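PDB 4FGO: periplasmic protein from Legionella pneumophila subsp. pneumophila, which binds calcium and probably acts in the periplasm as a cysteine proteinase of the bacterial transglutaminase-like family. Local coordinates for residues D70-P75 against D186-R191; T110-L115 against P151-V156; D85-A90 against A120-S125; Q106-Y111 against S158-G163. All coordinates share one frame; numbering follows the deposited sequence.

How the interactions relate
Along the chain, interaction 1 joins the calcium-binding loop 70-75 to the C-terminal helix 183-192, and everything between, including the other three contacts, lies within the closure it makes. Interactions 2 and 4 are successive parts of one strand pair, 107-114 with 153-160, sharing T110 and Y111, with centres about 14 Å apart. Interaction 3 sets the start of helix 86-99 against the neighbouring strand 119-126; T110 OG1 and S125 OG tie it to both. Interactions 1 and 3 share the calcium ion and a K73-D88 salt bridge, while W72 packs on F159 to join 1 to 4. The calcium site, the probable active site and the sheet thus adjoin one another through direct contacts.

Interaction 1: D70-P75 against D186-R191; sequences DYWKSP and DALMKR. With CA (calcium ion), chain B.
The carbonyl oxygen W72 O faces both terminal nitrogens of the R191 guanidinium, which reaches it edge-on from helix 183-192. NH2 makes a nearly straight bond (164°), although its 2.4 Å to W72 O is so short that the exact length is doubtful; the bond from NH1, at 3.2 Å to W72 O, is weak. The arginine thereby grips the calcium-binding loop, in which Y71 O binds the calcium ion at 2.7 Å. This loop leads into helix 75-81, where S74 is the N-cap, its hydroxyl bonded to E77 N. Arginine suits its place because one flat cation can address a carbonyl at its edge and a ring over its face. Its chain bends at chi3 (55°), and Y71 CE2 lies over the guanidinium, with the two planes 38° apart. The hydroxyl of Y71 is bonded to E77, which also makes a long, weak ion pair with R191. One turn earlier on the helix, L188 supplies the apolar contact. Its CD1 lies 3.9 Å from S74 CA, and the indole of W72, which K184 meets in a cation-pi contact, crosses the leucine at about a right angle. The other branch, L188 CD2, touches W72 CE3 at 4.0 Å.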
loop_
_atom_site.group_PDB
_atom_site.type_symbol
_atom_site.label_atom_id
_atom_site.label_comp_id
_atom_site.label_asym_id
_atom_site.label_seq_id
_atom_site.Cartn_x
_atom_site.Cartn_y
_atom_site.Cartn_z
ATOM N N ASP A 70 14.848 -5.157 3.281
ATOM C CA ASP A 70 14.132 -6.250 3.935
ATOM C C ASP A 70 13.176 -5.802 5.064
ATOM O O ASP A 70 12.765 -6.601 5.913
ATOM C CB ASP A 70 15.143 -7.285 4.412
ATOM C CG ASP A 70 15.897 -7.926 3.239
ATOM O OD1 ASP A 70 17.128 -8.132 3.340
ATOM O OD2 ASP A 70 15.247 -8.204 2.200
ATOM N N TYR A 71 12.820 -4.523 5.060
ATOM C CA TYR A 71 12.128 -3.930 6.200
ATOM C C TYR A 71 10.838 -3.199 5.850
ATOM O O TYR A 71 10.874 -2.093 5.373
ATOM C CB TYR A 71 13.062 -2.942 6.876
ATOM C CG TYR A 71 12.456 -2.168 8.025
ATOM C CD1 TYR A 71 12.077 -0.832 7.872
ATOM C CD2 TYR A 71 12.301 -2.752 9.276
ATOM C CE1 TYR A 71 11.548 -0.113 8.930
ATOM C CE2 TYR A 71 11.775 -2.041 10.340
ATOM C CZ TYR A 71 11.401 -0.723 10.164
ATOM O OH TYR A 71 10.879 -0.020 11.227
ATOM N N TRP A 72 9.689 -3.784 6.136
ATOM C CA TRP A 72 8.423 -3.108 5.839
ATOM C C TRP A 72 8.202 -1.862 6.732
ATOM O O TRP A 72 7.963 -1.995 7.932
ATOM C CB TRP A 72 7.289 -4.118 6.009
ATOM C CG TRP A 72 7.310 -5.210 4.978
ATOM C CD1 TRP A 72 8.070 -5.247 3.836
ATOM C CD2 TRP A 72 6.530 -6.418 4.979
ATOM N NE1 TRP A 72 7.819 -6.405 3.137
ATOM C CE2 TRP A 72 6.884 -7.142 3.812
ATOM C CE3 TRP A 72 5.579 -6.963 5.852
ATOM C CZ2 TRP A 72 6.314 -8.380 3.496
ATOM C CZ3 TRP A 72 5.011 -8.196 5.534
ATOM C CH2 TRP A 72 5.384 -8.890 4.367
ATOM N N LYS A 73 8.314 -0.657 6.167
ATOM C CA LYS A 73 8.048 0.560 6.948
ATOM C C LYS A 73 6.587 0.617 7.397
ATOM O O LYS A 73 5.681 0.389 6.591
ATOM C CB LYS A 73 8.333 1.825 6.137
ATOM C CG LYS A 73 9.733 2.373 6.234
ATOM C CD LYS A 73 9.732 3.833 5.827
ATOM C CE LYS A 73 11.006 4.224 5.109
ATOM N NZ LYS A 73 11.384 3.191 4.113
ATOM N N SER A 74 6.351 0.940 8.669
ATOM C CA SER A 74 4.985 1.218 9.117
ATOM C C SER A 74 4.552 2.531 8.484
ATOM O O SER A 74 5.405 3.334 8.099
ATOM C CB SER A 74 4.897 1.295 10.652
ATOM O OG SER A 74 5.427 2.507 11.166
ATOM N N PRO A 75 3.228 2.752 8.359
ATOM C CA PRO A 75 2.763 4.007 7.771
ATOM C C PRO A 75 3.294 5.208 8.535
ATOM O O PRO A 75 3.775 6.151 7.904
ATOM C CB PRO A 75 1.240 3.908 7.906
ATOM C CG PRO A 75 0.970 2.451 7.827
ATOM C CD PRO A 75 2.113 1.814 8.588
ATOM N N ASP A 186 2.622 -10.077 10.881
ATOM C CA ASP A 186 2.341 -10.036 12.316
ATOM C C ASP A 186 3.260 -9.052 13.025
ATOM O O ASP A 186 2.818 -8.258 13.864
ATOM C CB ASP A 186 2.539 -11.427 12.941
ATOM C CG ASP A 186 1.439 -12.414 12.565
ATOM O OD1 ASP A 186 0.392 -11.990 12.011
ATOM O OD2 ASP A 186 1.620 -13.621 12.847
ATOM N N ALA A 187 4.546 -9.126 12.687
ATOM C CA ALA A 187 5.560 -8.288 13.313
ATOM C C ALA A 187 5.330 -6.820 12.978
ATOM O O ALA A 187 5.477 -5.955 13.842
ATOM C CB ALA A 187 6.977 -8.740 12.903
ATOM N N LEU A 188 4.956 -6.545 11.731
ATOM C CA LEU A 188 4.578 -5.189 11.326
ATOM C C LEU A 188 3.384 -4.675 12.151
ATOM O O LEU A 188 3.430 -3.561 12.669
ATOM C CB LEU A 188 4.290 -5.140 9.815
ATOM C CG LEU A 188 3.776 -3.844 9.161
ATOM C CD1 LEU A 188 4.754 -2.692 9.329
ATOM C CD2 LEU A 188 3.462 -4.067 7.684
HETATM N N MSE A 189 2.331 -5.487 12.281
HETATM C CA MSE A 189 1.182 -5.127 13.119
HETATM C C MSE A 189 1.634 -4.722 14.517
HETATM O O MSE A 189 1.298 -3.642 14.997
HETATM C CB MSE A 189 0.181 -6.280 13.242
HETATM C CG MSE A 189 -0.463 -6.753 11.952
HETATM SE SE MSE A 189 -1.351 -5.359 10.890
HETATM C CE MSE A 189 0.173 -4.986 9.721
ATOM N N LYS A 190 2.398 -5.601 15.160
ATOM C CA LYS A 190 2.960 -5.321 16.476
ATOM C C LYS A 190 3.733 -4.003 16.509
ATOM O O LYS A 190 3.609 -3.237 17.460
ATOM C CB LYS A 190 3.858 -6.472 16.943
ATOM C CG LYS A 190 3.151 -7.495 17.818
ATOM C CD LYS A 190 2.686 -8.716 17.034
ATOM C CE LYS A 190 1.793 -9.614 17.894
ATOM N NZ LYS A 190 2.368 -9.878 19.252
ATOM N N ARG A 191 4.514 -3.739 15.465
ATOM C CA ARG A 191 5.274 -2.496 15.368
ATOM C C ARG A 191 4.376 -1.262 15.248
ATOM O O ARG A 191 4.738 -0.169 15.679
ATOM C CB ARG A 191 6.239 -2.558 14.185
ATOM C CG ARG A 191 7.523 -3.328 14.488
ATOM C CD ARG A 191 8.196 -3.812 13.211
ATOM N NE ARG A 191 8.452 -2.713 12.296
ATOM C CZ ARG A 191 8.329 -2.794 10.978
ATOM N NH1 ARG A 191 7.973 -3.943 10.413
ATOM N NH2 ARG A 191 8.546 -1.719 10.223
HETATM CA CA CA B . 11.065 -1.404 2.762
#

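Interaction 2: T110-L115 against P151-V156; sequences TYAASL and PDLKPV
With CG trans to its backbone N (chi1 177°), Y111 sends its ring alongside V156 of the partner strand, while V156 holds CG2 beside its own N; the two side chains point the same way, and Y111 CD2 meets V156 CB at 3.8 Å. They flank an antiparallel ladder between strands 107-114 and 153-160 of the central sheet. A113 and K154 form a hydrogen-bonded pair: A113 N reaches K154 O at 2.8 Å from above the carbonyl plane (45° out of it), whereas K154 N returns to A113 O at 2.9 Å within the plane. V156 N to Y111 O, 2.7 Å, and L115 N to D152 O, 2.9 Å, extend the ladder at its two ends. P155 has no N-H to give, and it sits opposite A112 in a non-hydrogen-bonded pair, where none is needed. The small methyl of A112 suits the close approach there, 3.9 Å between A112 CA and P155 CA. On the same face L153 lays CD2 against S114 CB at 4.0 Å, and P155 CB rests on T110 CG2. A water donates to D152 OD2, whose carboxylate also meets R150, and stands very near S114 OG. Backbone bonds therefore supply most of the polar linkage, and small or apolar groups fill in around them.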
loop_
_atom_site.group_PDB
_atom_site.type_symbol
_atom_site.label_atom_id
_atom_site.label_comp_id
_atom_site.label_asym_id
_atom_site.label_seq_id
_atom_site.Cartn_x
_atom_site.Cartn_y
_atom_site.Cartn_z
ATOM N N THR A 110 1.116 -7.257 -3.371
ATOM C CA THR A 110 1.486 -8.222 -4.401
ATOM C C THR A 110 2.970 -8.132 -4.737
ATOM O O THR A 110 3.497 -7.061 -5.012
ATOM C CB THR A 110 0.677 -8.001 -5.715
ATOM O OG1 THR A 110 -0.716 -8.254 -5.478
ATOM C CG2 THR A 110 1.166 -8.936 -6.815
ATOM N N TYR A 111 3.627 -9.280 -4.717
ATOM C CA TYR A 111 5.017 -9.398 -5.126
ATOM C C TYR A 111 5.030 -9.874 -6.580
ATOM O O TYR A 111 4.573 -10.977 -6.884
ATOM C CB TYR A 111 5.716 -10.400 -4.197
ATOM C CG TYR A 111 7.175 -10.694 -4.537
ATOM C CD1 TYR A 111 8.204 -10.341 -3.669
ATOM C CD2 TYR A 111 7.515 -11.349 -5.714
ATOM C CE1 TYR A 111 9.535 -10.619 -3.985
ATOM C CE2 TYR A 111 8.828 -11.610 -6.047
ATOM C CZ TYR A 111 9.838 -11.260 -5.178
ATOM O OH TYR A 111 11.149 -11.562 -5.527
ATOM N N ALA A 112 5.562 -9.061 -7.479
ATOM C CA ALA A 112 5.517 -9.411 -8.898
ATOM C C ALA A 112 6.886 -9.386 -9.566
ATOM O O ALA A 112 7.775 -8.644 -9.151
ATOM C CB ALA A 112 4.550 -8.478 -9.637
ATOM N N ALA A 113 7.058 -10.203 -10.602
ATOM C CA ALA A 113 8.228 -10.094 -11.459
ATOM C C ALA A 113 7.984 -8.996 -12.492
ATOM O O ALA A 113 6.970 -9.005 -13.207
ATOM C CB ALA A 113 8.529 -11.428 -12.139
ATOM N N SER A 114 8.901 -8.034 -12.544
ATOM C CA SER A 114 8.782 -6.905 -13.457
ATOM C C SER A 114 9.657 -7.097 -14.691
ATOM O O SER A 114 10.868 -7.247 -14.575
ATOM C CB SER A 114 9.183 -5.610 -12.756
ATOM O OG SER A 114 9.134 -4.525 -13.671
ATOM N N LEU A 115 9.050 -7.088 -15.873
ATOM C CA LEU A 115 9.813 -7.282 -17.100
ATOM C C LEU A 115 10.607 -6.032 -17.481
ATOM O O LEU A 115 11.768 -6.119 -17.900
ATOM C CB LEU A 115 8.900 -7.734 -18.239
ATOM C CG LEU A 115 8.540 -9.222 -18.185
ATOM C CD1 LEU A 115 7.445 -9.559 -19.182
ATOM C CD2 LEU A 115 9.782 -10.070 -18.443
ATOM N N PRO A 151 1.026 -6.123 -18.463
ATOM C CA PRO A 151 1.732 -7.356 -18.823
ATOM C C PRO A 151 3.213 -7.274 -18.441
ATOM O O PRO A 151 3.915 -8.281 -18.511
ATOM C CB PRO A 151 1.569 -7.408 -20.341
ATOM C CG PRO A 151 1.541 -5.963 -20.745
ATOM C CD PRO A 151 0.845 -5.226 -19.621
ATOM N N ASP A 152 3.671 -6.084 -18.049
ATOM C CA ASP A 152 5.021 -5.902 -17.524
ATOM C C ASP A 152 5.145 -6.501 -16.117
ATOM O O ASP A 152 6.239 -6.569 -15.555
ATOM C CB ASP A 152 5.392 -4.418 -17.493
ATOM C CG ASP A 152 4.419 -3.588 -16.679
ATOM O OD1 ASP A 152 3.191 -3.820 -16.770
ATOM O OD2 ASP A 152 4.880 -2.690 -15.941
ATOM N N LEU A 153 4.021 -6.935 -15.555
ATOM C CA LEU A 153 4.007 -7.496 -14.212
ATOM C C LEU A 153 3.436 -8.906 -14.196
ATOM O O LEU A 153 2.323 -9.134 -14.676
ATOM C CB LEU A 153 3.198 -6.602 -13.270
ATOM C CG LEU A 153 3.748 -5.198 -13.005
ATOM C CD1 LEU A 153 2.892 -4.494 -11.981
ATOM C CD2 LEU A 153 5.206 -5.262 -12.544
ATOM N N LYS A 154 4.210 -9.846 -13.650
ATOM C CA LYS A 154 3.747 -11.213 -13.455
ATOM C C LYS A 154 3.804 -11.553 -11.963
ATOM O O LYS A 154 4.891 -11.810 -11.405
ATOM C CB LYS A 154 4.571 -12.207 -14.285
ATOM C CG LYS A 154 3.832 -13.511 -14.599
ATOM C CD LYS A 154 4.587 -14.742 -14.076
ATOM C CE LYS A 154 3.654 -15.921 -13.753
ATOM N NZ LYS A 154 2.983 -16.524 -14.944
ATOM N N PRO A 155 2.633 -11.544 -11.302
ATOM C CA PRO A 155 2.546 -11.781 -9.858
ATOM C C PRO A 155 3.155 -13.118 -9.486
ATOM O O PRO A 155 3.054 -14.057 -10.273
ATOM C CB PRO A 155 1.035 -11.819 -9.596
ATOM C CG PRO A 155 0.436 -11.050 -10.707
ATOM C CD PRO A 155 1.308 -11.323 -11.905
ATOM N N VAL A 156 3.791 -13.186 -8.317
ATOM C CA VAL A 156 4.306 -14.430 -7.791
ATOM C C VAL A 156 3.509 -14.822 -6.566
ATOM O O VAL A 156 3.170 -15.990 -6.388
ATOM C CB VAL A 156 5.800 -14.315 -7.413
ATOM C CG1 VAL A 156 6.297 -15.624 -6.778
ATOM C CG2 VAL A 156 6.609 -13.943 -8.649
HETATM O O HOH W 1 7.205 -3.132 -14.069
#

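Interaction 3: D85-A90 against A120-S125. With CA (calcium ion), chain B.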
loop_
_atom_site.group_PDB
_atom_site.type_symbol
_atom_site.label_atom_id
_atom_site.label_comp_id
_atom_site.label_asym_id
_atom_site.label_seq_id
_atom_site.Cartn_x
_atom_site.Cartn_y
_atom_site.Cartn_z
ATOM N N ASP A 85 10.393 2.551 0.026
ATOM C CA ASP A 85 10.549 1.810 -1.236
ATOM C C ASP A 85 9.231 1.188 -1.716
ATOM O O ASP A 85 8.171 1.407 -1.108
ATOM C CB ASP A 85 11.713 0.797 -1.196
ATOM C CG ASP A 85 11.510 -0.302 -0.178
ATOM O OD1 ASP A 85 10.354 -0.751 0.012
ATOM O OD2 ASP A 85 12.511 -0.707 0.446
ATOM N N CYS A 86 9.269 0.444 -2.818
ATOM C CA CYS A 86 8.007 -0.000 -3.419
ATOM C C CYS A 86 7.143 -0.832 -2.464
ATOM O O CYS A 86 5.918 -0.728 -2.497
ATOM C CB CYS A 86 8.232 -0.746 -4.734
ATOM S SG CYS A 86 9.204 -2.273 -4.519
ATOM N N GLU A 87 7.764 -1.654 -1.615
ATOM C CA GLU A 87 6.976 -2.374 -0.615
ATOM C C GLU A 87 6.346 -1.376 0.355
ATOM O O GLU A 87 5.174 -1.484 0.692
ATOM C CB GLU A 87 7.829 -3.365 0.178
ATOM C CG GLU A 87 8.994 -3.916 -0.589
ATOM C CD GLU A 87 9.947 -4.727 0.286
ATOM O OE1 GLU A 87 10.659 -4.131 1.155
ATOM O OE2 GLU A 87 9.999 -5.957 0.059
ATOM N N ASP A 88 7.131 -0.409 0.806
ATOM C CA ASP A 88 6.634 0.562 1.767
ATOM C C ASP A 88 5.473 1.389 1.213
ATOM O O ASP A 88 4.514 1.680 1.932
ATOM C CB ASP A 88 7.748 1.496 2.189
ATOM C CG ASP A 88 8.928 0.762 2.727
ATOM O OD1 ASP A 88 8.719 -0.216 3.499
ATOM O OD2 ASP A 88 10.065 1.161 2.370
ATOM N N PHE A 89 5.563 1.750 -0.065
ATOM C CA PHE A 89 4.480 2.451 -0.755
ATOM C C PHE A 89 3.187 1.636 -0.728
ATOM O O PHE A 89 2.133 2.156 -0.373
ATOM C CB PHE A 89 4.860 2.760 -2.209
ATOM C CG PHE A 89 5.602 4.051 -2.390
ATOM C CD1 PHE A 89 6.835 4.264 -1.779
ATOM C CD2 PHE A 89 5.071 5.061 -3.191
ATOM C CE1 PHE A 89 7.511 5.460 -1.954
ATOM C CE2 PHE A 89 5.751 6.251 -3.381
ATOM C CZ PHE A 89 6.970 6.459 -2.764
ATOM N N ALA A 90 3.276 0.358 -1.103
ATOM C CA ALA A 90 2.101 -0.508 -1.125
ATOM C C ALA A 90 1.482 -0.628 0.268
ATOM O O ALA A 90 0.256 -0.713 0.405
ATOM C CB ALA A 90 2.451 -1.891 -1.671
ATOM N N ALA A 120 12.353 -7.780 -8.992
ATOM C CA ALA A 120 11.143 -7.915 -8.185
ATOM C C ALA A 120 10.534 -6.546 -7.874
ATOM O O ALA A 120 11.251 -5.569 -7.633
ATOM C CB ALA A 120 11.450 -8.664 -6.905
ATOM N N HIS A 121 9.208 -6.482 -7.871
ATOM C CA HIS A 121 8.514 -5.222 -7.665
ATOM C C HIS A 121 7.193 -5.443 -6.952
ATOM O O HIS A 121 6.386 -6.282 -7.353
ATOM C CB HIS A 121 8.241 -4.532 -9.002
ATOM C CG HIS A 121 7.640 -3.170 -8.883
ATOM N ND1 HIS A 121 8.317 -2.097 -8.303
ATOM C CD2 HIS A 121 6.448 -2.668 -9.282
ATOM C CE1 HIS A 121 7.555 -1.027 -8.352
ATOM N NE2 HIS A 121 6.421 -1.333 -8.944
HETATM N N MSE A 122 6.961 -4.658 -5.912
HETATM C CA MSE A 122 5.742 -4.784 -5.146
HETATM C C MSE A 122 4.682 -3.738 -5.475
HETATM O O MSE A 122 4.990 -2.565 -5.596
HETATM C CB MSE A 122 6.029 -4.657 -3.675
HETATM C CG MSE A 122 4.880 -5.197 -2.940
HETATM SE SE MSE A 122 5.354 -6.983 -2.274
HETATM C CE MSE A 122 5.605 -6.112 -0.561
ATOM N N VAL A 123 3.436 -4.180 -5.563
ATOM C CA VAL A 123 2.322 -3.284 -5.829
ATOM C C VAL A 123 1.179 -3.572 -4.860
ATOM O O VAL A 123 1.229 -4.536 -4.071
ATOM C CB VAL A 123 1.813 -3.433 -7.276
ATOM C CG1 VAL A 123 2.904 -3.084 -8.258
ATOM C CG2 VAL A 123 1.296 -4.839 -7.514
ATOM N N LEU A 124 0.166 -2.712 -4.905
ATOM C CA LEU A 124 -1.077 -2.972 -4.200
ATOM C C LEU A 124 -2.124 -3.392 -5.212
ATOM O O LEU A 124 -2.344 -2.704 -6.204
ATOM C CB LEU A 124 -1.523 -1.730 -3.432
ATOM C CG LEU A 124 -2.813 -1.887 -2.624
ATOM C CD1 LEU A 124 -2.671 -3.022 -1.622
ATOM C CD2 LEU A 124 -3.184 -0.583 -1.929
ATOM N N SER A 125 -2.761 -4.529 -4.970
ATOM C CA SER A 125 -3.823 -4.999 -5.850
ATOM C C SER A 125 -5.175 -4.786 -5.186
ATOM O O SER A 125 -5.369 -5.171 -4.029
ATOM C CB SER A 125 -3.647 -6.494 -6.161
ATOM O OG SER A 125 -2.384 -6.734 -6.762
HETATM CA CA CA B . 11.065 -1.404 2.762
HETATM O O HOH W 2 4.661 0.008 -4.873
#
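M122, present as selenomethionine, leaves strand 119-126 toward the first turn of helix 86-99. Its CB lies 4.1 Å from C86 SG and also against the E87 backbone; CG meets A90 CB at 4.3 Å; bends at chi2 (103°) and chi3 then carry CE back to E87 CB, at 3.6 Å. A long, flexible side chain suits a place where it must bend to follow the helix surface, and the small A90 brings the helix near the strand at V123 O. C86 holds SG between its backbone N and carbonyl carbon (chi1 62°), where the sulfur accepts a long, straight bond from M122 N, 3.6 Å to SG. The H121 ring stands obliquely beside it, CE1 touching C86 CB at 3.7 Å, and its NE2 is bonded to D138. A water donates to both C86 O and M122 O. The helix start is fixed by a capping box: D85 N gives a nearly straight bond to D88 OD2 at 2.7 Å, and D88 N a weak one to D85 OD1. Both carboxylates bind calcium, as do D69 and Y71 O; E87, also a calcium ligand of this protein, has OE1 3.2 Å from the ion. Cysteine at a helix start, histidine on a strand and an aspartate behind it are consistent with the Cys-His-Asp site of clan CA peptidases.

Interaction 4: Q106-Y111 against S158-G163; sequences QLRITY and SFNAEG
Strands 107-111 and 158-160 run antiparallel with a marked twist, 141° between their directions, and I109 and F159 form the hydrogen-bonded pair at their centre: I109 N reaches F159 O at 2.7 Å, and F159 N reaches I109 O at 2.8 Å. On one face of the sheet the side chains of this pair meet as well. F159 places CG in the crowded position between its backbone N and carbonyl carbon (chi1 62°), which folds the ring back over its strand partner. I109 CB lies over one ring face in a CH-pi contact, 3.8 Å from the F159 ring centroid, and I109 CG2 touches F159 CZ at 3.5 Å. A beta-branched residue suits this spot, since it favours the strand and offers two carbons to the ring. On the other face of the sheet, S158 OG comes 2.9 Å from T110 OG1 in a bond where either hydroxyl could donate. T110 OG1 is also bonded to S125, so small hydroxyl residues link three adjacent strands. N160 does two jobs as the strand turns away. Its ND2 donates to L107 O at 2.8 Å, much as a backbone N-H would, while OD1 accepts from E162 N at 2.8 Å, an Asx turn within the type I turn to G163. R108 CG packs on the same ND2, 3.7 Å away, before its guanidinium goes on to W165 and Y127. W72 meets the F159 ring nearly parallel, offset, from the side away from I109; W185 of helix 183-192 adjoins F159, and I109 and L107 rest on helix 86-99, so this face of the sheet packs on both helices.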
loop_
_atom_site.group_PDB
_atom_site.type_symbol
_atom_site.label_atom_id
_atom_site.label_comp_id
_atom_site.label_asym_id
_atom_site.label_seq_id
_atom_site.Cartn_x
_atom_site.Cartn_y
_atom_site.Cartn_z
ATOM N N GLN A 106 -10.515 -6.742 0.178
ATOM C CA GLN A 106 -10.459 -6.348 -1.230
ATOM C C GLN A 106 -9.054 -5.858 -1.621
ATOM O O GLN A 106 -8.804 -5.504 -2.771
ATOM C CB GLN A 106 -11.523 -5.297 -1.546
ATOM C CG GLN A 106 -12.928 -5.784 -1.187
ATOM C CD GLN A 106 -14.060 -4.932 -1.730
ATOM O OE1 GLN A 106 -13.854 -3.952 -2.442
ATOM N NE2 GLN A 106 -15.276 -5.319 -1.393
ATOM N N LEU A 107 -8.143 -5.857 -0.651
ATOM C CA LEU A 107 -6.804 -5.317 -0.853
ATOM C C LEU A 107 -5.726 -6.349 -0.519
ATOM O O LEU A 107 -5.765 -6.962 0.549
ATOM C CB LEU A 107 -6.606 -4.085 0.027
ATOM C CG LEU A 107 -7.497 -2.900 -0.350
ATOM C CD1 LEU A 107 -7.513 -1.879 0.763
ATOM C CD2 LEU A 107 -6.984 -2.291 -1.621
ATOM N N ARG A 108 -4.777 -6.528 -1.438
ATOM C CA ARG A 108 -3.631 -7.431 -1.237
ATOM C C ARG A 108 -2.324 -6.787 -1.668
ATOM O O ARG A 108 -2.268 -6.105 -2.679
ATOM C CB ARG A 108 -3.800 -8.727 -2.032
ATOM C CG ARG A 108 -4.932 -9.578 -1.550
ATOM C CD ARG A 108 -5.087 -10.876 -2.307
ATOM N NE ARG A 108 -6.397 -11.422 -1.958
ATOM C CZ ARG A 108 -7.036 -12.374 -2.627
ATOM N NH1 ARG A 108 -6.490 -12.924 -3.710
ATOM N NH2 ARG A 108 -8.235 -12.769 -2.206
ATOM N N ILE A 109 -1.269 -7.019 -0.901
ATOM C CA ILE A 109 0.047 -6.558 -1.289
ATOM C C ILE A 109 0.633 -7.643 -2.195
ATOM O O ILE A 109 0.616 -8.805 -1.837
ATOM C CB ILE A 109 0.912 -6.356 -0.045
ATOM C CG1 ILE A 109 0.184 -5.419 0.939
ATOM C CG2 ILE A 109 2.276 -5.839 -0.432
ATOM C CD1 ILE A 109 0.863 -4.121 1.183
ATOM N N THR A 110 1.116 -7.257 -3.371
ATOM C CA THR A 110 1.486 -8.222 -4.401
ATOM C C THR A 110 2.970 -8.132 -4.737
ATOM O O THR A 110 3.497 -7.061 -5.012
ATOM C CB THR A 110 0.677 -8.001 -5.715
ATOM O OG1 THR A 110 -0.716 -8.254 -5.478
ATOM C CG2 THR A 110 1.166 -8.936 -6.815
ATOM N N TYR A 111 3.627 -9.280 -4.717
ATOM C CA TYR A 111 5.017 -9.398 -5.126
ATOM C C TYR A 111 5.030 -9.874 -6.580
ATOM O O TYR A 111 4.573 -10.977 -6.884
ATOM C CB TYR A 111 5.716 -10.400 -4.197
ATOM C CG TYR A 111 7.175 -10.694 -4.537
ATOM C CD1 TYR A 111 8.204 -10.341 -3.669
ATOM C CD2 TYR A 111 7.515 -11.349 -5.714
ATOM C CE1 TYR A 111 9.535 -10.619 -3.985
ATOM C CE2 TYR A 111 8.828 -11.610 -6.047
ATOM C CZ TYR A 111 9.838 -11.260 -5.178
ATOM O OH TYR A 111 11.149 -11.562 -5.527
ATOM N N SER A 158 0.663 -12.948 -3.233
ATOM C CA SER A 158 0.050 -11.757 -2.673
ATOM C C SER A 158 -0.341 -12.050 -1.262
ATOM O O SER A 158 -0.527 -13.197 -0.903
ATOM C CB SER A 158 -1.207 -11.373 -3.462
ATOM O OG SER A 158 -0.851 -11.117 -4.787
ATOM N N PHE A 159 -0.508 -11.002 -0.469
ATOM C CA PHE A 159 -0.828 -11.209 0.926
ATOM C C PHE A 159 -1.528 -10.017 1.547
ATOM O O PHE A 159 -1.485 -8.876 1.032
ATOM C CB PHE A 159 0.445 -11.548 1.714
ATOM C CG PHE A 159 1.465 -10.448 1.700
ATOM C CD1 PHE A 159 1.498 -9.494 2.718
ATOM C CD2 PHE A 159 2.372 -10.339 0.652
ATOM C CE1 PHE A 159 2.424 -8.457 2.688
ATOM C CE2 PHE A 159 3.317 -9.324 0.629
ATOM C CZ PHE A 159 3.342 -8.381 1.650
ATOM N N ASN A 160 -2.222 -10.301 2.640
ATOM C CA ASN A 160 -2.824 -9.258 3.456
ATOM C C ASN A 160 -3.006 -9.777 4.868
ATOM O O ASN A 160 -2.392 -10.779 5.259
ATOM C CB ASN A 160 -4.122 -8.674 2.842
ATOM C CG ASN A 160 -5.247 -9.694 2.708
ATOM O OD1 ASN A 160 -5.217 -10.773 3.307
ATOM N ND2 ASN A 160 -6.259 -9.347 1.909
ATOM N N ALA A 161 -3.843 -9.103 5.636
ATOM C CA ALA A 161 -4.025 -9.472 7.027
ATOM C C ALA A 161 -4.651 -10.857 7.156
ATOM O O ALA A 161 -4.653 -11.433 8.236
ATOM C CB ALA A 161 -4.888 -8.427 7.736
ATOM N N GLU A 162 -5.159 -11.391 6.044
ATOM C CA GLU A 162 -6.024 -12.568 6.070
ATOM C C GLU A 162 -5.416 -13.813 5.422
ATOM O O GLU A 162 -5.986 -14.898 5.514
ATOM C CB GLU A 162 -7.373 -12.251 5.411
ATOM C CG GLU A 162 -8.510 -11.937 6.381
ATOM C CD GLU A 162 -8.717 -10.445 6.626
ATOM O OE1 GLU A 162 -8.801 -10.059 7.811
ATOM O OE2 GLU A 162 -8.815 -9.664 5.647
ATOM N N GLY A 163 -4.270 -13.672 4.764
ATOM C CA GLY A 163 -3.607 -14.833 4.207
ATOM C C GLY A 163 -2.547 -14.545 3.167
ATOM O O GLY A 163 -2.159 -13.400 2.956
#